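Local structure of heme-binding protein A (Haemophilus parasuis 29755, 3TPA) at residues A[226-229]-A[230-233]; A[284-287]-A[288-291]; A[391-394]-A[395-399]; A[419-422]-A[423-427]. The protein probably binds glutathione, and perhaps heme, as the solute-binding component of a bacterial uptake system. The protein carries 1 engineered substitution. All coordinates share one frame; numbering follows the deposited sequence. Where two conformers were deposited one is given.

Contact 1 of 4, residues A[226-229]-A[230-233]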
loop_
_atom_site.group_PDB
_atom_site.type_symbol
_atom_site.label_atom_id
_atom_site.label_comp_id
_atom_site.label_asym_id
_atom_site.label_seq_id
_atom_site.Cartn_x
_atom_site.Cartn_y
_atom_site.Cartn_z
ATOM N N THR A 226 -4.425 -0.595 23.030
ATOM C CA THR A 226 -4.881 0.598 23.710
ATOM C C THR A 226 -5.898 1.245 22.798
ATOM O O THR A 226 -5.547 2.094 21.985
ATOM C CB THR A 226 -3.716 1.569 23.905
ATOM O OG1 THR A 226 -2.553 0.847 24.339
ATOM C CG2 THR A 226 -4.078 2.661 24.926
ATOM N N PRO A 227 -7.173 0.862 22.953
ATOM C CA PRO A 227 -8.203 1.126 21.941
ATOM C C PRO A 227 -8.594 2.583 21.710
ATOM O O PRO A 227 -9.098 2.879 20.632
ATOM C CB PRO A 227 -9.399 0.306 22.434
ATOM C CG PRO A 227 -9.159 0.098 23.881
ATOM C CD PRO A 227 -7.681 0.053 24.074
ATOM N N ASP A 228 -8.365 3.476 22.668
ATOM C CA ASP A 228 -8.867 4.843 22.524
ATOM C C ASP A 228 -7.779 5.825 22.059
ATOM O O ASP A 228 -6.705 5.922 22.672
ATOM C CB ASP A 228 -9.504 5.330 23.833
ATOM C CG ASP A 228 -10.749 4.519 24.234
ATOM O OD1 ASP A 228 -11.422 3.931 23.350
ATOM O OD2 ASP A 228 -11.062 4.488 25.450
ATOM N N ALA A 229 -8.071 6.552 20.983
ATOM C CA ALA A 229 -7.096 7.465 20.366
ATOM C C ALA A 229 -6.586 8.526 21.339
ATOM O O ALA A 229 -5.395 8.846 21.350
ATOM C CB ALA A 229 -7.690 8.141 19.156
ATOM N N GLY A 230 -7.501 9.085 22.128
ATOM C CA GLY A 230 -7.155 10.124 23.088
ATOM C C GLY A 230 -6.227 9.590 24.155
ATOM O O GLY A 230 -5.314 10.280 24.615
ATOM N N THR A 231 -6.471 8.344 24.552
ATOM C CA THR A 231 -5.675 7.693 25.579
ATOM C C THR A 231 -4.270 7.367 25.071
ATOM O O THR A 231 -3.283 7.543 25.783
ATOM C CB THR A 231 -6.368 6.410 26.091
ATOM O OG1 THR A 231 -7.632 6.760 26.673
ATOM C CG2 THR A 231 -5.501 5.694 27.132
ATOM N N ARG A 232 -4.187 6.883 23.838
ATOM C CA ARG A 232 -2.894 6.673 23.191
ATOM C C ARG A 232 -2.080 7.973 23.200
ATOM O O ARG A 232 -0.924 7.979 23.603
ATOM C CB ARG A 232 -3.058 6.132 21.759
ATOM C CG ARG A 232 -3.628 4.701 21.663
ATOM C CD ARG A 232 -3.393 4.039 20.275
ATOM N NE ARG A 232 -4.173 4.650 19.195
ATOM C CZ ARG A 232 -5.490 4.538 19.056
ATOM N NH1 ARG A 232 -6.207 3.838 19.936
ATOM N NH2 ARG A 232 -6.100 5.128 18.042
ATOM N N TYR A 233 -2.683 9.073 22.760
ATOM C CA TYR A 233 -2.001 10.371 22.786
ATOM C C TYR A 233 -1.501 10.708 24.200
ATOM O O TYR A 233 -0.312 10.956 24.405
ATOM C CB TYR A 233 -2.945 11.468 22.292
ATOM C CG TYR A 233 -2.403 12.890 22.327
ATOM C CD1 TYR A 233 -1.033 13.160 22.277
ATOM C CD2 TYR A 233 -3.278 13.966 22.394
ATOM C CE1 TYR A 233 -0.561 14.472 22.301
ATOM C CE2 TYR A 233 -2.820 15.269 22.417
ATOM C CZ TYR A 233 -1.470 15.524 22.372
ATOM O OH TYR A 233 -1.066 16.840 22.407
HETATM O O HOH W 1 -9.233 4.890 27.201
#
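The start of helix 229-237, just after strand 220-225, shows how an arginine can reach back from the first turn of a helix to hold the approach to it: Arg-232 grips the carbonyls of Thr-226 and Pro-227. Its NH1 donates to Thr-226 O at 2.8 Å, close to the guanidinium plane and within the carbonyl plane, and more weakly to Pro-227 O at 3.1 Å. The chain bends at chi3 (-69°) to turn back this way, and one guanidinium face then lies against the backbone of Ala-229, NH2 standing 3.4 Å from CA. Asp-228 occupies the N-cap position without a capping bond from its side chain. Its carbonyl accepts from Arg-232 N at 2.9 Å, while OD2 accepts a hydrogen bond from a water 2.6 Å away that also meets Thr-231 OG1. Beside this, the methyls of Thr-226 and Thr-231, both CG2, touch at 4.0 Å. The other guanidinium nitrogens bond outside, NE to Asp-245 O and NH2 to Phe-246 O. All these partners are main-chain oxygens, so the buried charge is probably stabilised largely by carbonyl dipoles; Asp-228 OD1 stays 6.2 Å from NH1. The arginine thereby ties loop and helix start to Asp-245 and Phe-246.

Contact 2 of 4, residues A[284-287]-A[288-291]. Unlike the reference sequence in segment 288-291: Gln-290 (reference Arg).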
loop_
_atom_site.group_PDB
_atom_site.type_symbol
_atom_site.label_atom_id
_atom_site.label_comp_id
_atom_site.label_asym_id
_atom_site.label_seq_id
_atom_site.Cartn_x
_atom_site.Cartn_y
_atom_site.Cartn_z
ATOM N N ASN A 284 -18.112 12.759 -21.977
ATOM C CA ASN A 284 -17.307 12.199 -23.075
ATOM C C ASN A 284 -16.466 13.261 -23.777
ATOM O O ASN A 284 -15.561 12.961 -24.550
ATOM C CB ASN A 284 -18.194 11.488 -24.106
ATOM C CG ASN A 284 -17.391 10.925 -25.261
ATOM O OD1 ASN A 284 -17.324 11.528 -26.333
ATOM N ND2 ASN A 284 -16.755 9.775 -25.040
ATOM N N ASN A 285 -16.775 14.512 -23.475
ATOM C CA ASN A 285 -16.173 15.660 -24.122
ATOM C C ASN A 285 -14.991 16.192 -23.317
ATOM O O ASN A 285 -15.141 16.643 -22.193
ATOM C CB ASN A 285 -17.249 16.728 -24.289
ATOM C CG ASN A 285 -16.746 17.960 -24.984
ATOM O OD1 ASN A 285 -15.701 18.497 -24.638
ATOM N ND2 ASN A 285 -17.501 18.428 -25.970
ATOM N N VAL A 286 -13.804 16.138 -23.895
ATOM C CA VAL A 286 -12.593 16.458 -23.135
ATOM C C VAL A 286 -12.610 17.880 -22.566
ATOM O O VAL A 286 -12.113 18.129 -21.466
ATOM C CB VAL A 286 -11.324 16.245 -23.990
ATOM C CG1 VAL A 286 -11.386 17.105 -25.225
ATOM C CG2 VAL A 286 -10.071 16.569 -23.189
ATOM N N LYS A 287 -13.158 18.826 -23.321
ATOM C CA LYS A 287 -13.187 20.200 -22.847
ATOM C C LYS A 287 -14.116 20.313 -21.645
ATOM O O LYS A 287 -13.856 21.078 -20.730
ATOM C CB LYS A 287 -13.587 21.171 -23.962
ATOM C CG LYS A 287 -12.567 21.228 -25.134
ATOM C CD LYS A 287 -12.924 22.340 -26.124
ATOM C CE LYS A 287 -12.110 22.262 -27.422
ATOM N NZ LYS A 287 -12.489 23.399 -28.336
ATOM N N VAL A 288 -15.197 19.542 -21.641
ATOM C CA VAL A 288 -16.072 19.549 -20.480
ATOM C C VAL A 288 -15.337 19.030 -19.259
ATOM O O VAL A 288 -15.432 19.614 -18.172
ATOM C CB VAL A 288 -17.363 18.741 -20.705
ATOM C CG1 VAL A 288 -18.097 18.544 -19.385
ATOM C CG2 VAL A 288 -18.256 19.457 -21.708
ATOM N N ARG A 289 -14.592 17.941 -19.429
ATOM C CA ARG A 289 -13.847 17.390 -18.310
ATOM C C ARG A 289 -12.809 18.397 -17.812
ATOM O O ARG A 289 -12.676 18.609 -16.615
ATOM C CB ARG A 289 -13.208 16.053 -18.673
ATOM C CG ARG A 289 -14.233 14.975 -19.053
ATOM C CD ARG A 289 -13.647 13.580 -18.975
ATOM N NE ARG A 289 -12.474 13.370 -19.831
ATOM C CZ ARG A 289 -12.526 12.857 -21.054
ATOM N NH1 ARG A 289 -13.697 12.532 -21.583
ATOM N NH2 ARG A 289 -11.409 12.688 -21.762
ATOM N N GLN A 290 -12.104 19.042 -18.733
ATOM C CA GLN A 290 -11.146 20.085 -18.366
ATOM C C GLN A 290 -11.826 21.221 -17.603
ATOM O O GLN A 290 -11.272 21.739 -16.630
ATOM C CB GLN A 290 -10.434 20.623 -19.611
ATOM C CG GLN A 290 -9.582 19.571 -20.309
ATOM C CD GLN A 290 -9.049 20.046 -21.647
ATOM O OE1 GLN A 290 -9.652 20.902 -22.297
ATOM N NE2 GLN A 290 -7.909 19.496 -22.065
ATOM N N ALA A 291 -13.039 21.584 -18.029
ATOM C CA ALA A 291 -13.828 22.599 -17.327
ATOM C C ALA A 291 -14.135 22.216 -15.866
ATOM O O ALA A 291 -13.945 23.020 -14.938
ATOM C CB ALA A 291 -15.132 22.899 -18.096
HETATM O O HOH W 2 -13.384 10.786 -24.025
#
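Asn-285 and Val-288 meet in a helix N-cap, the motif that opens helix 286-294. Val-288 N donates to Asn-285 OD1 at 3.2 Å, reaching the oxygen from above the amide plane instead of on a lone pair; a weak second bond to the same oxygen comes from Lys-287 N. With CG anti to its own nitrogen (chi1 -179°), Asn-285 crosses the valine at about a right angle, and its CB lies 3.9 Å from Val-288 CG2. Val-288 itself leans on Leu-342 of helix 335-344.

Arg-289 comes next. Its backbone N bonds Asn-285 O at 3.1 Å, beginning the regular helical pattern. The side chain bends at chi3 (-58°) and brings the guanidinium back against the first residues of the helix, with Val-286 CA over the centre of one face. NH1 bonds Leu-283 O and also a water 3.0 Å away, and that water donates to Asn-284 O; NH2 reaches Asn-475 O. The buried guanidinium thus joins the entrance of this helix to the end of helix 458-475.

Gln-290, which departs from the reference sequence, runs alongside Val-286, pointing the same way. Its NE2 lies 3.8 Å from Val-286 CG2 and makes weak hydrogen bonds to Gln-474 O and Tyr-331 OH; the backbone N of Gln-290 donates to Val-286 O at 2.9 Å.

Ala-291 completes the turn. Its N donates to Lys-287 O at 2.9 Å, and its methyl CB rests 3.4 Å from that same Lys-287 O.

Contact 3 of 4, residues A[391-394]-A[395-399]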
loop_
_atom_site.group_PDB
_atom_site.type_symbol
_atom_site.label_atom_id
_atom_site.label_comp_id
_atom_site.label_asym_id
_atom_site.label_seq_id
_atom_site.Cartn_x
_atom_site.Cartn_y
_atom_site.Cartn_z
ATOM N N HIS A 391 -25.467 5.746 -1.987
ATOM C CA HIS A 391 -25.637 4.326 -2.285
ATOM C C HIS A 391 -24.981 3.532 -1.169
ATOM O O HIS A 391 -24.093 4.044 -0.494
ATOM C CB HIS A 391 -24.925 3.954 -3.603
ATOM C CG HIS A 391 -25.663 4.353 -4.844
ATOM N ND1 HIS A 391 -26.805 3.707 -5.272
ATOM C CD2 HIS A 391 -25.410 5.316 -5.757
ATOM C CE1 HIS A 391 -27.235 4.271 -6.385
ATOM N NE2 HIS A 391 -26.405 5.249 -6.703
ATOM N N GLU A 392 -25.400 2.285 -0.969
ATOM C CA GLU A 392 -24.701 1.394 -0.052
ATOM C C GLU A 392 -23.382 0.966 -0.683
ATOM O O GLU A 392 -23.258 0.939 -1.897
ATOM C CB GLU A 392 -25.535 0.152 0.273
ATOM C CG GLU A 392 -26.818 0.431 1.042
ATOM C CD GLU A 392 -28.044 0.404 0.152
ATOM O OE1 GLU A 392 -28.245 1.372 -0.610
ATOM O OE2 GLU A 392 -28.801 -0.587 0.211
ATOM N N TRP A 393 -22.420 0.611 0.155
ATOM C CA TRP A 393 -21.051 0.294 -0.276
ATOM C C TRP A 393 -21.015 -0.611 -1.500
ATOM O O TRP A 393 -20.451 -0.238 -2.530
ATOM C CB TRP A 393 -20.272 -0.340 0.885
ATOM C CG TRP A 393 -18.798 -0.624 0.651
ATOM C CD1 TRP A 393 -18.135 -1.781 0.963
ATOM C CD2 TRP A 393 -17.812 0.262 0.095
ATOM N NE1 TRP A 393 -16.805 -1.672 0.632
ATOM C CE2 TRP A 393 -16.578 -0.430 0.101
ATOM C CE3 TRP A 393 -17.849 1.564 -0.409
ATOM C CZ2 TRP A 393 -15.402 0.135 -0.384
ATOM C CZ3 TRP A 393 -16.677 2.125 -0.884
ATOM C CH2 TRP A 393 -15.473 1.411 -0.870
ATOM N N ALA A 394 -21.623 -1.789 -1.402
ATOM C CA ALA A 394 -21.594 -2.738 -2.509
ATOM C C ALA A 394 -22.195 -2.194 -3.802
ATOM O O ALA A 394 -21.647 -2.437 -4.877
ATOM C CB ALA A 394 -22.274 -4.051 -2.115
ATOM N N ASP A 395 -23.312 -1.469 -3.703
ATOM C CA ASP A 395 -23.964 -0.911 -4.888
ATOM C C ASP A 395 -23.090 0.155 -5.514
ATOM O O ASP A 395 -22.907 0.192 -6.726
ATOM C CB ASP A 395 -25.335 -0.298 -4.559
ATOM C CG ASP A 395 -26.411 -1.345 -4.345
ATOM O OD1 ASP A 395 -26.268 -2.460 -4.883
ATOM O OD2 ASP A 395 -27.400 -1.053 -3.633
ATOM N N PHE A 396 -22.570 1.022 -4.658
ATOM C CA PHE A 396 -21.685 2.113 -5.052
ATOM C C PHE A 396 -20.569 1.563 -5.926
ATOM O O PHE A 396 -20.310 2.053 -7.024
ATOM C CB PHE A 396 -21.119 2.765 -3.784
ATOM C CG PHE A 396 -20.046 3.801 -4.031
ATOM C CD1 PHE A 396 -20.375 5.088 -4.410
ATOM C CD2 PHE A 396 -18.700 3.481 -3.839
ATOM C CE1 PHE A 396 -19.381 6.046 -4.616
ATOM C CE2 PHE A 396 -17.700 4.424 -4.038
ATOM C CZ PHE A 396 -18.043 5.711 -4.421
ATOM N N ASN A 397 -19.920 0.517 -5.439
ATOM C CA ASN A 397 -18.830 -0.106 -6.178
ATOM C C ASN A 397 -19.244 -0.850 -7.439
ATOM O O ASN A 397 -18.588 -0.730 -8.460
ATOM C CB ASN A 397 -18.033 -1.043 -5.273
ATOM C CG ASN A 397 -17.145 -0.288 -4.321
ATOM O OD1 ASN A 397 -16.548 0.720 -4.696
ATOM N ND2 ASN A 397 -17.063 -0.751 -3.083
ATOM N N LYS A 398 -20.313 -1.634 -7.370
ATOM C CA LYS A 398 -20.693 -2.449 -8.522
ATOM C C LYS A 398 -21.236 -1.585 -9.655
ATOM O O LYS A 398 -20.907 -1.791 -10.816
ATOM C CB LYS A 398 -21.703 -3.531 -8.137
ATOM C CG LYS A 398 -21.999 -4.503 -9.259
ATOM C CD LYS A 398 -23.010 -5.549 -8.820
ATOM C CE LYS A 398 -23.240 -6.572 -9.929
ATOM N NZ LYS A 398 -24.388 -7.466 -9.628
ATOM N N ARG A 399 -22.048 -0.595 -9.323
ATOM C CA ARG A 399 -22.613 0.237 -10.385
ATOM C C ARG A 399 -21.627 1.266 -10.911
ATOM O O ARG A 399 -21.834 1.843 -11.970
ATOM C CB ARG A 399 -23.894 0.921 -9.929
ATOM C CG ARG A 399 -24.974 -0.052 -9.536
ATOM C CD ARG A 399 -26.186 0.681 -9.041
ATOM N NE ARG A 399 -27.084 -0.225 -8.349
ATOM C CZ ARG A 399 -28.283 0.121 -7.901
ATOM N NH1 ARG A 399 -28.722 1.356 -8.085
ATOM N NH2 ARG A 399 -29.039 -0.768 -7.283
HETATM O O HOH W 3 -27.627 1.602 -3.114
#
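A single water links His-391, Glu-392 and Asp-395 where strand 384-389 gives way to helix 393-401. The water lies in the plane of the imidazole, 3.1 Å from His-391 ND1, and donates to both carboxylates: Asp-395 OD2 at 2.7 Å and Glu-392 OE1 at 2.6 Å. The glutamate is modelled in two conformers, which makes its leg doubtful. In the conformer described, the two acidic groups run side by side with their planes 80° apart, and OE1 of Glu-392 approaches OD2 of Asp-395 to 4.0 Å, so the water offers a proton to each of two like charges.

Backbone acceptors are met in the usual helical way. Glu-392 O, at the N-cap position, takes Phe-396 N at 2.8 Å; Trp-393 O takes Asn-397 N, Ala-394 O takes Lys-398 N, and Asp-395 O takes Arg-399 N. Phe-396 O accepts from Thr-400 OG1 in addition.

Asn-397 lays its amide nitrogen over the indole of Trp-393, ND2 being 3.2 Å from CE2 and the amide plane turned 73° from the ring. Trp-393 also has two conformers, so this pairing holds for one of them. Phe-396 meets the same indole rim to rim, and it also packs against Tyr-410 and Trp-356.

NH1 of Arg-399 stands 3.7 Å from His-391 CE1, on the same ND1/CE1 side as the water. The nearby arginine would tend to disfavour a positive imidazole and the acids to favour one; the net effect is not settled.

Contact 4 of 4, residues A[419-422]-A[423-427]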
loop_
_atom_site.group_PDB
_atom_site.type_symbol
_atom_site.label_atom_id
_atom_site.label_comp_id
_atom_site.label_asym_id
_atom_site.label_seq_id
_atom_site.Cartn_x
_atom_site.Cartn_y
_atom_site.Cartn_z
ATOM N N PRO A 419 4.788 3.029 -10.190
ATOM C CA PRO A 419 3.877 3.787 -11.062
ATOM C C PRO A 419 2.930 2.889 -11.850
ATOM O O PRO A 419 1.792 3.278 -12.092
ATOM C CB PRO A 419 4.825 4.546 -12.015
ATOM C CG PRO A 419 6.161 3.844 -11.887
ATOM C CD PRO A 419 6.198 3.348 -10.463
ATOM N N ASP A 420 3.388 1.701 -12.234
ATOM C CA ASP A 420 2.530 0.724 -12.915
ATOM C C ASP A 420 1.307 0.368 -12.080
ATOM O O ASP A 420 0.230 0.134 -12.608
ATOM C CB ASP A 420 3.297 -0.562 -13.245
ATOM C CG ASP A 420 2.382 -1.657 -13.816
ATOM O OD1 ASP A 420 2.141 -1.656 -15.034
ATOM O OD2 ASP A 420 1.882 -2.503 -13.042
ATOM N N ASN A 421 1.479 0.334 -10.768
ATOM C CA ASN A 421 0.408 -0.084 -9.860
ATOM C C ASN A 421 -0.488 1.090 -9.447
ATOM O O ASN A 421 -1.330 0.949 -8.574
ATOM C CB ASN A 421 1.015 -0.796 -8.633
ATOM C CG ASN A 421 -0.024 -1.304 -7.659
ATOM O OD1 ASN A 421 -0.031 -0.919 -6.492
ATOM N ND2 ASN A 421 -0.892 -2.194 -8.125
ATOM N N PHE A 422 -0.291 2.245 -10.086
ATOM C CA PHE A 422 -1.277 3.330 -10.076
ATOM C C PHE A 422 -1.948 3.359 -11.457
ATOM O O PHE A 422 -3.154 3.220 -11.580
ATOM C CB PHE A 422 -0.619 4.714 -9.857
ATOM C CG PHE A 422 -0.189 4.993 -8.444
ATOM C CD1 PHE A 422 -1.027 5.678 -7.570
ATOM C CD2 PHE A 422 1.066 4.619 -8.003
ATOM C CE1 PHE A 422 -0.630 5.961 -6.254
ATOM C CE2 PHE A 422 1.473 4.890 -6.671
ATOM C CZ PHE A 422 0.624 5.563 -5.808
ATOM N N LEU A 423 -1.138 3.540 -12.492
ATOM C CA LEU A 423 -1.645 3.843 -13.839
ATOM C C LEU A 423 -2.343 2.690 -14.564
ATOM O O LEU A 423 -3.321 2.899 -15.274
ATOM C CB LEU A 423 -0.518 4.364 -14.719
ATOM C CG LEU A 423 0.203 5.614 -14.195
ATOM C CD1 LEU A 423 1.368 5.895 -15.105
ATOM C CD2 LEU A 423 -0.718 6.815 -14.147
ATOM N N PHE A 424 -1.850 1.475 -14.392
ATOM C CA PHE A 424 -2.508 0.341 -15.042
ATOM C C PHE A 424 -3.879 0.021 -14.405
ATOM O O PHE A 424 -4.868 -0.137 -15.113
ATOM C CB PHE A 424 -1.580 -0.894 -15.081
ATOM C CG PHE A 424 -2.100 -2.012 -15.940
ATOM C CD1 PHE A 424 -1.823 -2.049 -17.308
ATOM C CD2 PHE A 424 -2.864 -3.013 -15.392
ATOM C CE1 PHE A 424 -2.307 -3.081 -18.112
ATOM C CE2 PHE A 424 -3.346 -4.050 -16.180
ATOM C CZ PHE A 424 -3.078 -4.084 -17.541
ATOM N N PRO A 425 -3.944 -0.087 -13.071
ATOM C CA PRO A 425 -5.271 -0.336 -12.487
ATOM C C PRO A 425 -6.295 0.748 -12.822
ATOM O O PRO A 425 -7.467 0.430 -13.079
ATOM C CB PRO A 425 -4.989 -0.361 -10.983
ATOM C CG PRO A 425 -3.585 -0.869 -10.884
ATOM C CD PRO A 425 -2.870 -0.247 -12.078
ATOM N N LEU A 426 -5.864 2.010 -12.802
ATOM C CA LEU A 426 -6.779 3.137 -13.005
ATOM C C LEU A 426 -7.157 3.407 -14.461
ATOM O O LEU A 426 -8.241 3.910 -14.743
ATOM C CB LEU A 426 -6.168 4.417 -12.433
ATOM C CG LEU A 426 -6.082 4.431 -10.910
ATOM C CD1 LEU A 426 -5.412 5.690 -10.387
ATOM C CD2 LEU A 426 -7.478 4.278 -10.334
ATOM N N PHE A 427 -6.261 3.109 -15.389
ATOM C CA PHE A 427 -6.424 3.639 -16.748
ATOM C C PHE A 427 -6.236 2.621 -17.885
ATOM O O PHE A 427 -6.281 2.982 -19.063
ATOM C CB PHE A 427 -5.467 4.834 -16.961
ATOM C CG PHE A 427 -5.623 5.948 -15.939
ATOM C CD1 PHE A 427 -6.862 6.512 -15.675
ATOM C CD2 PHE A 427 -4.514 6.426 -15.250
ATOM C CE1 PHE A 427 -6.996 7.542 -14.739
ATOM C CE2 PHE A 427 -4.632 7.441 -14.304
ATOM C CZ PHE A 427 -5.878 7.996 -14.039
#
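Pro-425 is turned back onto Asp-420, Asn-421 and Phe-422, and its ring can be followed atom by atom. CB is the most loosely engaged, 4.1 Å from Phe-422 O. CG, at the tip, lies 3.7 Å from Asn-421 O and, on the amide side, 4.1 Å from Asn-421 ND2, the two side chains crossing at about a right angle. CD, closing the ring onto the nitrogen, sits 3.2 Å from Asp-420 O and 3.5 Å from Phe-422 O.

The ring occupies the place of an N-H, so Asn-421 O receives no helical bond and helix 420-427 is kinked here. Trp-412 NE1 takes up that oxygen instead. Trp-412 lies on strand 407-413 of the mixed sheet, and the helix follows that strand in the family 5 solute-binding fold; Asn-421 OD1, held by Ser-414 OG and Arg-415 N, fastens the same loop between them.

Helical bonds before the kink and across it remain. Leu-423 N reaches Pro-419 O at 3.0 Å, an acceptor shared with Phe-422 N; Phe-424 N meets Asp-420 O at 3.1 Å; Leu-426 N meets Phe-422 O at 3.2 Å. Asp-420 lies alongside Phe-424, its carboxylate plane 19° from the phenyl plane and OD1 nearest to the phenylalanine's CB. Leu-423, with CG anti to its carbonyl carbon (chi1 -58°), carries its branch past Pro-419 O toward Tyr-465 and Val-469 of helix 458-475.

Overall arrangement
Contacts 1, 2 and 3 are opening turns of helices, and contact 4 runs through a short kinked one; they are spread over a large chain. Contact 1 stands apart, following strand 220-225 of one mixed sheet; its centre is 36 Å from that of contact 4, on the opposite side of the chain's centre, and 46 Å from that of contact 2. Contacts 3 and 4 flank strand 407-413 in sequence: Tyr-410 of that strand packs on contact 3 and Trp-412 on contact 4, although the two contacts' nearest atoms are about 11 Å apart. Contacts 2 and 4 approach to about 9 Å and share helix 458-475 as a neighbour. None of the four touches another.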